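Local atomic coordinates of transcriptional regulator, badm/rrf2 family (Thermincola potens, PDB entry 4CIC), a protein that probably binds DNA as a dimeric transcription factor of the Rrf2 family, named IscR and linked to the regulation of iron-sulfur cluster biogenesis. Residues Thr9-Gln23 and Ile35-Leu49. The protein carries 3 engineered substitutions. Residues are numbered along the deposited sequence; the frame is centred on the assembly and turned at random. Where two conformers were deposited one is given.
Sequences TKGHYGVQAMFDLAQ and IAERQGLSEPYLEQL
D20 meets R38 and Q39 where helix 9-23 crosses helix 35-39, the two axes 10.1 Å apart at 108°; nearer its start the same helix crosses helix 43-49 at 79°. With CG anti to the backbone N (chi1 -176°), the D20 carboxylate faces R38, which grips it side-on: NE gives a hydrogen to D20 OD2 (2.8 Å) and NH2 another to D20 OD1 (2.9 Å). Both bonds use syn lone pairs, and the two flat groups are nearly coplanar, as suits a two-pronged, side-on salt bridge. The anti lone pair of D20 OD2 takes Q39 NE2 at 3.0 Å, so one oxygen holds two donors. An asparagine here would probably leave the R38 guanidinium without its countercharge and one of its N-H groups facing an amide NH2. Q39 suits its place by having both donor and acceptor: its OE1 receives a weak bond from Q16 NE2, while its NE2 also reaches a water shared with Q23 OE1. Along the buried side, small A17 lets L46 CD1 approach its CB to 3.7 Å, and L21 meets I35 through methyl groups. L41 lays CD2 over one face of the Y13 ring, 3.7 Å from its centroid, a CH-pi contact. That ring turns an edge to the face of Y45 in a T-shaped pair, the planes nearly perpendicular. In the connection, G40 accommodates positive phi and S42 N-caps helix 43-49, accepting from Y45 N. Helices 32-39 and 43-55 joined by this short turn and packed across helix 9-23 form the helix-turn-helix of a winged-helix domain, whose wing is the hairpin 59-62/68-71; by analogy with the family, helix 43-55 is probably the DNA-recognition helix.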
loop_
_atom_site.group_PDB
_atom_site.type_symbol
_atom_site.label_atom_id
_atom_site.label_comp_id
_atom_site.label_asym_id
_atom_site.label_seq_id
_atom_site.Cartn_x
_atom_site.Cartn_y
_atom_site.Cartn_z
ATOM N N THR A 9 -11.672 5.094 1.268
ATOM C CA THR A 9 -12.375 6.259 1.801
ATOM C C THR A 9 -12.304 6.262 3.321
ATOM O O THR A 9 -12.228 7.321 3.946
ATOM C CB THR A 9 -13.846 6.283 1.373
ATOM O OG1 THR A 9 -14.506 5.098 1.842
ATOM C CG2 THR A 9 -13.945 6.355 -0.141
ATOM N N LYS A 10 -12.338 5.085 3.933
ATOM C CA LYS A 10 -12.315 5.066 5.394
ATOM C C LYS A 10 -10.975 5.519 5.964
ATOM O O LYS A 10 -10.936 6.199 7.000
ATOM C CB LYS A 10 -12.821 3.749 5.999
ATOM C CG LYS A 10 -12.002 2.496 5.699
ATOM C CD LYS A 10 -12.641 1.306 6.436
ATOM C CE LYS A 10 -12.478 -0.008 5.679
ATOM N NZ LYS A 10 -13.803 -0.682 5.464
ATOM N N GLY A 11 -9.883 5.193 5.276
ATOM C CA GLY A 11 -8.579 5.601 5.760
ATOM C C GLY A 11 -8.431 7.096 5.582
ATOM O O GLY A 11 -7.963 7.818 6.477
ATOM N N HIS A 12 -8.845 7.571 4.419
ATOM C CA HIS A 12 -8.644 8.958 4.106
ATOM C C HIS A 12 -9.511 9.811 5.021
ATOM O O HIS A 12 -9.020 10.768 5.645
ATOM C CB HIS A 12 -8.913 9.268 2.636
ATOM C CG HIS A 12 -8.525 10.659 2.263
ATOM N ND1 HIS A 12 -7.218 11.099 2.305
ATOM C CD2 HIS A 12 -9.269 11.732 1.898
ATOM C CE1 HIS A 12 -7.172 12.377 1.970
ATOM N NE2 HIS A 12 -8.404 12.783 1.708
ATOM N N TYR A 13 -10.792 9.475 5.138
ATOM C CA TYR A 13 -11.653 10.282 6.009
ATOM C C TYR A 13 -11.351 10.112 7.500
ATOM O O TYR A 13 -11.498 11.073 8.281
ATOM C CB TYR A 13 -13.134 10.051 5.682
ATOM C CG TYR A 13 -13.483 10.461 4.260
ATOM C CD1 TYR A 13 -12.640 11.292 3.531
ATOM C CD2 TYR A 13 -14.652 10.036 3.657
ATOM C CE1 TYR A 13 -12.947 11.680 2.231
ATOM C CE2 TYR A 13 -14.963 10.413 2.351
ATOM C CZ TYR A 13 -14.107 11.234 1.649
ATOM O OH TYR A 13 -14.411 11.613 0.360
ATOM N N GLY A 14 -10.936 8.915 7.907
ATOM C CA GLY A 14 -10.553 8.664 9.289
ATOM C C GLY A 14 -9.412 9.566 9.725
ATOM O O GLY A 14 -9.479 10.275 10.761
ATOM N N VAL A 15 -8.374 9.596 8.904
ATOM C CA VAL A 15 -7.229 10.445 9.194
ATOM C C VAL A 15 -7.581 11.921 9.060
ATOM O O VAL A 15 -7.164 12.714 9.906
ATOM C CB VAL A 15 -6.013 10.057 8.329
ATOM C CG1 VAL A 15 -4.830 10.995 8.594
ATOM C CG2 VAL A 15 -5.630 8.626 8.652
ATOM N N GLN A 16 -8.346 12.300 8.036
ATOM C CA GLN A 16 -8.743 13.713 7.920
ATOM C C GLN A 16 -9.499 14.178 9.153
ATOM O O GLN A 16 -9.280 15.290 9.634
ATOM C CB GLN A 16 -9.638 13.969 6.706
ATOM C CG GLN A 16 -8.898 14.096 5.397
ATOM C CD GLN A 16 -9.837 14.506 4.274
ATOM O OE1 GLN A 16 -10.504 13.667 3.671
ATOM N NE2 GLN A 16 -9.902 15.798 4.002
ATOM N N ALA A 17 -10.412 13.349 9.645
ATOM C CA ALA A 17 -11.261 13.781 10.765
ATOM C C ALA A 17 -10.428 13.871 12.042
ATOM O O ALA A 17 -10.596 14.805 12.846
ATOM C CB ALA A 17 -12.409 12.804 10.946
ATOM N N MET A 18 -9.510 12.911 12.217
ATOM C CA MET A 18 -8.660 12.907 13.404
ATOM C C MET A 18 -7.709 14.080 13.362
ATOM O O MET A 18 -7.428 14.690 14.398
ATOM C CB MET A 18 -7.886 11.590 13.531
ATOM C CG MET A 18 -8.788 10.392 13.879
ATOM S SD MET A 18 -9.424 10.553 15.590
ATOM C CE MET A 18 -7.926 10.403 16.533
ATOM N N PHE A 19 -7.232 14.423 12.170
ATOM C CA PHE A 19 -6.342 15.571 12.052
ATOM C C PHE A 19 -7.097 16.873 12.340
ATOM O O PHE A 19 -6.572 17.778 12.995
ATOM C CB PHE A 19 -5.634 15.627 10.693
ATOM C CG PHE A 19 -4.676 16.776 10.582
ATOM C CD1 PHE A 19 -3.544 16.830 11.389
ATOM C CD2 PHE A 19 -4.931 17.823 9.720
ATOM C CE1 PHE A 19 -2.668 17.925 11.322
ATOM C CE2 PHE A 19 -4.072 18.911 9.653
ATOM C CZ PHE A 19 -2.926 18.947 10.447
ATOM N N ASP A 20 -8.323 16.975 11.845
ATOM C CA ASP A 20 -9.135 18.167 12.150
ATOM C C ASP A 20 -9.305 18.298 13.662
ATOM O O ASP A 20 -9.145 19.403 14.237
ATOM C CB ASP A 20 -10.485 18.084 11.426
ATOM C CG ASP A 20 -11.346 19.338 11.624
ATOM O OD1 ASP A 20 -11.861 19.546 12.741
ATOM O OD2 ASP A 20 -11.511 20.106 10.642
ATOM N N LEU A 21 -9.617 17.196 14.341
ATOM C CA LEU A 21 -9.660 17.249 15.808
ATOM C C LEU A 21 -8.319 17.656 16.438
ATOM O O LEU A 21 -8.283 18.424 17.408
ATOM C CB LEU A 21 -10.139 15.915 16.384
ATOM C CG LEU A 21 -11.597 15.571 16.079
ATOM C CD1 LEU A 21 -11.897 14.126 16.466
ATOM C CD2 LEU A 21 -12.486 16.516 16.920
ATOM N N ALA A 22 -7.208 17.173 15.885
ATOM C CA ALA A 22 -5.889 17.584 16.386
ATOM C C ALA A 22 -5.680 19.094 16.269
ATOM O O ALA A 22 -5.117 19.739 17.179
ATOM C CB ALA A 22 -4.750 16.819 15.645
ATOM N N GLN A 23 -6.134 19.656 15.149
ATOM C CA GLN A 23 -6.023 21.099 14.895
ATOM C C GLN A 23 -6.851 21.918 15.856
ATOM O O GLN A 23 -6.587 23.099 16.033
ATOM C CB GLN A 23 -6.465 21.444 13.472
ATOM C CG GLN A 23 -5.440 20.945 12.447
ATOM C CD GLN A 23 -5.795 21.328 11.013
ATOM O OE1 GLN A 23 -6.788 20.855 10.456
ATOM N NE2 GLN A 23 -4.972 22.177 10.407
ATOM N N ILE A 35 -16.628 19.690 11.453
ATOM C CA ILE A 35 -15.573 18.853 10.865
ATOM C C ILE A 35 -15.927 18.516 9.423
ATOM O O ILE A 35 -15.097 18.635 8.508
ATOM C CB ILE A 35 -15.366 17.552 11.665
ATOM C CG1 ILE A 35 -14.790 17.861 13.054
ATOM C CG2 ILE A 35 -14.421 16.593 10.904
ATOM C CD1 ILE A 35 -14.743 16.643 13.979
ATOM N N ALA A 36 -17.171 18.101 9.218
ATOM C CA ALA A 36 -17.625 17.713 7.884
ATOM C C ALA A 36 -17.525 18.904 6.948
ATOM O O ALA A 36 -17.180 18.762 5.786
ATOM C CB ALA A 36 -19.052 17.190 7.937
ATOM N N GLU A 37 -17.802 20.093 7.476
ATOM C CA GLU A 37 -17.780 21.299 6.664
ATOM C C GLU A 37 -16.353 21.660 6.252
ATOM O O GLU A 37 -16.098 22.020 5.108
ATOM C CB GLU A 37 -18.403 22.468 7.441
ATOM C CG GLU A 37 -19.011 23.537 6.567
ATOM C CD GLU A 37 -20.475 23.276 6.284
ATOM O OE1 GLU A 37 -21.243 23.086 7.255
ATOM O OE2 GLU A 37 -20.860 23.256 5.094
ATOM N N ARG A 38 -15.422 21.570 7.192
ATOM C CA ARG A 38 -14.051 21.977 6.925
ATOM C C ARG A 38 -13.342 20.976 6.027
ATOM O O ARG A 38 -12.466 21.344 5.253
ATOM C CB ARG A 38 -13.265 22.111 8.225
ATOM C CG ARG A 38 -13.580 23.371 9.015
ATOM C CD ARG A 38 -12.639 23.505 10.203
ATOM N NE ARG A 38 -12.873 22.468 11.200
ATOM C CZ ARG A 38 -13.751 22.573 12.193
ATOM N NH1 ARG A 38 -14.478 23.682 12.318
ATOM N NH2 ARG A 38 -13.898 21.582 13.068
ATOM N N GLN A 39 -13.714 19.710 6.147
ATOM C CA GLN A 39 -12.982 18.641 5.463
ATOM C C GLN A 39 -13.664 18.126 4.209
ATOM O O GLN A 39 -13.117 17.270 3.505
ATOM C CB GLN A 39 -12.703 17.479 6.424
ATOM C CG GLN A 39 -11.856 17.866 7.636
ATOM C CD GLN A 39 -10.544 18.525 7.254
ATOM O OE1 GLN A 39 -9.933 18.189 6.237
ATOM N NE2 GLN A 39 -10.106 19.472 8.065
ATOM N N GLY A 40 -14.854 18.644 3.926
ATOM C CA GLY A 40 -15.620 18.199 2.774
ATOM C C GLY A 40 -15.985 16.733 2.903
ATOM O O GLY A 40 -15.741 15.937 1.996
ATOM N N LEU A 41 -16.556 16.372 4.046
ATOM C CA LEU A 41 -16.963 14.994 4.295
ATOM C C LEU A 41 -18.462 14.917 4.452
ATOM O O LEU A 41 -19.096 15.881 4.881
ATOM C CB LEU A 41 -16.318 14.460 5.569
ATOM C CG LEU A 41 -14.839 14.787 5.745
ATOM C CD1 LEU A 41 -14.347 14.291 7.090
ATOM C CD2 LEU A 41 -14.026 14.192 4.600
ATOM N N SER A 42 -19.034 13.765 4.130
ATOM C CA SER A 42 -20.461 13.577 4.320
ATOM C C SER A 42 -20.698 13.345 5.797
ATOM O O SER A 42 -20.010 12.538 6.424
ATOM C CB SER A 42 -20.976 12.397 3.500
ATOM O OG SER A 42 -21.611 11.437 4.328
ATOM N N GLU A 43 -21.644 14.082 6.373
ATOM C CA GLU A 43 -21.945 13.928 7.799
ATOM C C GLU A 43 -22.353 12.510 8.231
ATOM O O GLU A 43 -21.874 12.039 9.258
ATOM C CB GLU A 43 -23.009 14.932 8.260
ATOM C CG GLU A 43 -22.516 16.353 8.385
ATOM C CD GLU A 43 -23.511 17.243 9.102
ATOM O OE1 GLU A 43 -24.223 16.736 9.998
ATOM O OE2 GLU A 43 -23.576 18.445 8.776
ATOM N N PRO A 44 -23.233 11.835 7.455
ATOM C CA PRO A 44 -23.609 10.475 7.863
ATOM C C PRO A 44 -22.407 9.547 7.941
ATOM O O PRO A 44 -22.321 8.713 8.841
ATOM C CB PRO A 44 -24.547 10.017 6.747
ATOM C CG PRO A 44 -25.090 11.271 6.186
ATOM C CD PRO A 44 -24.008 12.285 6.286
ATOM N N TYR A 45 -21.478 9.696 7.008
ATOM C CA TYR A 45 -20.312 8.822 6.988
ATOM C C TYR A 45 -19.461 9.137 8.204
ATOM O O TYR A 45 -18.984 8.229 8.897
ATOM C CB TYR A 45 -19.512 9.045 5.696
ATOM C CG TYR A 45 -18.447 8.009 5.423
ATOM C CD1 TYR A 45 -17.219 8.051 6.072
ATOM C CD2 TYR A 45 -18.667 7.000 4.505
ATOM C CE1 TYR A 45 -16.243 7.100 5.815
ATOM C CE2 TYR A 45 -17.694 6.052 4.238
ATOM C CZ TYR A 45 -16.492 6.104 4.893
ATOM O OH TYR A 45 -15.527 5.146 4.621
ATOM N N LEU A 46 -19.274 10.434 8.456
ATOM C CA LEU A 46 -18.477 10.897 9.591
ATOM C C LEU A 46 -19.052 10.420 10.926
ATOM O O LEU A 46 -18.305 10.015 11.814
ATOM C CB LEU A 46 -18.366 12.423 9.583
ATOM C CG LEU A 46 -17.493 13.021 10.694
ATOM C CD1 LEU A 46 -16.079 12.467 10.611
ATOM C CD2 LEU A 46 -17.480 14.539 10.584
ATOM N N GLU A 47 -20.378 10.473 11.065
ATOM C CA GLU A 47 -21.043 9.984 12.276
ATOM C C GLU A 47 -20.650 8.549 12.577
ATOM O O GLU A 47 -20.368 8.187 13.727
ATOM C CB GLU A 47 -22.565 10.011 12.122
ATOM C CG GLU A 47 -23.234 11.363 12.209
ATOM C CD GLU A 47 -24.751 11.232 12.164
ATOM O OE1 GLU A 47 -25.239 10.088 12.007
ATOM O OE2 GLU A 47 -25.454 12.260 12.285
ATOM N N GLN A 48 -20.666 7.722 11.535
ATOM C CA GLN A 48 -20.349 6.318 11.712
ATOM C C GLN A 48 -18.878 6.105 12.030
ATOM O O GLN A 48 -18.529 5.238 12.826
ATOM C CB GLN A 48 -20.779 5.514 10.482
ATOM C CG GLN A 48 -22.296 5.510 10.321
ATOM C CD GLN A 48 -22.764 4.685 9.139
ATOM O OE1 GLN A 48 -22.261 3.591 8.907
ATOM N NE2 GLN A 48 -23.746 5.198 8.399
ATOM N N LEU A 49 -18.020 6.896 11.388
ATOM C CA LEU A 49 -16.585 6.833 11.639
ATOM C C LEU A 49 -16.299 7.117 13.096
ATOM O O LEU A 49 -15.651 6.330 13.798
ATOM C CB LEU A 49 -15.863 7.885 10.802
ATOM C CG LEU A 49 -15.339 7.483 9.434
ATOM C CD1 LEU A 49 -14.674 8.692 8.792
ATOM C CD2 LEU A 49 -14.347 6.338 9.578
HETATM O O HOH W 1 -7.207 20.170 7.991
#